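Local coordinates for protein cysteine desulfurase (Stenotrophomonas maltophilia, PDB 6WCI) that probably removes sulfur from L-cysteine, using pyridoxal 5'-phosphate, to yield L-alanine and hand the sulfur to a carrier, at residues K43-F48 / G375-S380. Numbering follows the deposited sequence.
Sequences KPLVYF and GVAVRS
The Tyr47 ring meets the Ala377 methyl obliquely, CD1 lying 4.0 Å from CB, while Phe48 approaches Val378 through its CB, 3.9 Å from CG1. Val46 CG1 sits over one face of the Phe48 ring, 3.5 Å from its plane and displaced from the centre; Phe414 of helix 408-422 also meets this ring. With CG anti to its carbonyl carbon (chi1 -78°), Phe48 turns the ring back over its own strand rather than across to 375-380. Three backbone bonds define a parallel pairing. Val46 is held at both ends: its N donates to Gly375 O (3.0 Å) from 41° out of the carbonyl plane, and its O accepts a nearly straight bond from Ala377 N (2.8 Å). Phe48 N then reaches Ala377 O in the carbonyl plane, but the bond is bent, 133° at the hydrogen. Val46 CB and Val376 CG2 touch on the face where Leu371 and Phe414 pack against Val376; Tyr47 and Ala377 occupy the other, where His80 of the second subunit packs on Ala377. Gly375, at positive phi, ends helix 364-373 in a Schellman motif, and the chain passes directly into this parallel strand pair within the mixed sheet of the smaller domain of a fold-type I PLP enzyme.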
loop_
_atom_site.group_PDB
_atom_site.type_symbol
_atom_site.label_atom_id
_atom_site.label_comp_id
_atom_site.label_asym_id
_atom_site.label_seq_id
_atom_site.Cartn_x
_atom_site.Cartn_y
_atom_site.Cartn_z
ATOM N N LYS B 43 12.354 7.142 -31.667
ATOM C CA LYS B 43 12.299 5.775 -32.147
ATOM C C LYS B 43 11.139 5.047 -31.483
ATOM O O LYS B 43 10.668 5.458 -30.419
ATOM C CB LYS B 43 13.618 5.059 -31.845
ATOM C CG LYS B 43 14.794 5.639 -32.623
ATOM C CD LYS B 43 16.127 5.177 -32.072
ATOM C CE LYS B 43 17.259 5.494 -33.028
ATOM N NZ LYS B 43 17.189 4.650 -34.259
ATOM N N PRO B 44 10.627 3.983 -32.100
ATOM C CA PRO B 44 9.574 3.199 -31.441
ATOM C C PRO B 44 10.069 2.623 -30.119
ATOM O O PRO B 44 11.241 2.286 -29.973
ATOM C CB PRO B 44 9.267 2.093 -32.453
ATOM C CG PRO B 44 9.651 2.704 -33.807
ATOM C CD PRO B 44 10.827 3.597 -33.511
ATOM N N LEU B 45 9.166 2.540 -29.139
ATOM C CA LEU B 45 9.510 1.929 -27.861
ATOM C C LEU B 45 9.506 0.410 -27.972
ATOM O O LEU B 45 8.558 -0.182 -28.493
ATOM C CB LEU B 45 8.531 2.364 -26.770
ATOM C CG LEU B 45 8.671 1.586 -25.465
ATOM C CD1 LEU B 45 10.028 1.828 -24.846
ATOM C CD2 LEU B 45 7.536 1.981 -24.492
ATOM N N VAL B 46 10.561 -0.221 -27.473
ATOM C CA VAL B 46 10.635 -1.672 -27.362
ATOM C C VAL B 46 10.850 -1.965 -25.884
ATOM O O VAL B 46 11.978 -1.875 -25.383
ATOM C CB VAL B 46 11.753 -2.274 -28.221
ATOM C CG1 VAL B 46 11.827 -3.770 -28.007
ATOM C CG2 VAL B 46 11.532 -1.956 -29.700
ATOM N N TYR B 47 9.772 -2.311 -25.181
ATOM C CA TYR B 47 9.802 -2.440 -23.726
ATOM C C TYR B 47 10.136 -3.881 -23.362
ATOM O O TYR B 47 9.263 -4.749 -23.330
ATOM C CB TYR B 47 8.475 -2.004 -23.112
ATOM C CG TYR B 47 8.515 -1.994 -21.599
ATOM C CD1 TYR B 47 9.086 -0.934 -20.910
ATOM C CD2 TYR B 47 8.004 -3.056 -20.859
ATOM C CE1 TYR B 47 9.134 -0.919 -19.524
ATOM C CE2 TYR B 47 8.039 -3.046 -19.457
ATOM C CZ TYR B 47 8.612 -1.974 -18.807
ATOM O OH TYR B 47 8.689 -1.953 -17.428
ATOM N N PHE B 48 11.405 -4.136 -23.085
ATOM C CA PHE B 48 11.885 -5.461 -22.699
ATOM C C PHE B 48 12.295 -5.463 -21.230
ATOM O O PHE B 48 13.256 -6.128 -20.838
ATOM C CB PHE B 48 13.045 -5.913 -23.587
ATOM C CG PHE B 48 12.625 -6.424 -24.963
ATOM C CD1 PHE B 48 11.296 -6.418 -25.365
ATOM C CD2 PHE B 48 13.574 -6.918 -25.844
ATOM C CE1 PHE B 48 10.931 -6.893 -26.627
ATOM C CE2 PHE B 48 13.218 -7.395 -27.100
ATOM C CZ PHE B 48 11.897 -7.381 -27.492
ATOM N N GLY B 375 15.708 3.165 -28.270
ATOM C CA GLY B 375 14.333 2.933 -27.885
ATOM C C GLY B 375 14.094 1.656 -27.112
ATOM O O GLY B 375 12.957 1.415 -26.686
ATOM N N VAL B 376 15.125 0.838 -26.912
ATOM C CA VAL B 376 14.988 -0.447 -26.241
ATOM C C VAL B 376 15.134 -0.237 -24.743
ATOM O O VAL B 376 16.131 0.323 -24.277
ATOM C CB VAL B 376 16.033 -1.456 -26.749
ATOM C CG1 VAL B 376 15.908 -2.750 -25.962
ATOM C CG2 VAL B 376 15.863 -1.715 -28.232
ATOM N N ALA B 377 14.148 -0.692 -23.985
ATOM C CA ALA B 377 14.189 -0.607 -22.532
ATOM C C ALA B 377 14.546 -1.979 -21.971
ATOM O O ALA B 377 13.775 -2.934 -22.096
ATOM C CB ALA B 377 12.857 -0.113 -21.974
ATOM N N VAL B 378 15.730 -2.082 -21.381
ATOM C CA VAL B 378 16.120 -3.234 -20.584
ATOM C C VAL B 378 16.695 -2.716 -19.274
ATOM O O VAL B 378 16.818 -1.512 -19.058
ATOM C CB VAL B 378 17.136 -4.147 -21.308
ATOM C CG1 VAL B 378 16.570 -4.651 -22.621
ATOM C CG2 VAL B 378 18.443 -3.415 -21.535
ATOM N N ARG B 379 17.061 -3.642 -18.403
ATOM C CA ARG B 379 17.593 -3.304 -17.095
ATOM C C ARG B 379 18.930 -4.000 -16.919
ATOM O O ARG B 379 19.036 -5.211 -17.143
ATOM C CB ARG B 379 16.628 -3.735 -15.998
ATOM C CG ARG B 379 17.114 -3.472 -14.585
ATOM C CD ARG B 379 17.404 -1.997 -14.376
ATOM N NE ARG B 379 17.459 -1.641 -12.961
ATOM C CZ ARG B 379 18.100 -0.575 -12.494
ATOM N NH1 ARG B 379 18.745 0.229 -13.335
ATOM N NH2 ARG B 379 18.106 -0.319 -11.193
ATOM N N SER B 380 19.942 -3.251 -16.501
ATOM C CA SER B 380 21.226 -3.837 -16.148
ATOM C C SER B 380 21.533 -3.568 -14.683
ATOM O O SER B 380 21.228 -2.491 -14.163
ATOM C CB SER B 380 22.341 -3.297 -17.030
ATOM O OG SER B 380 22.115 -3.660 -18.380
#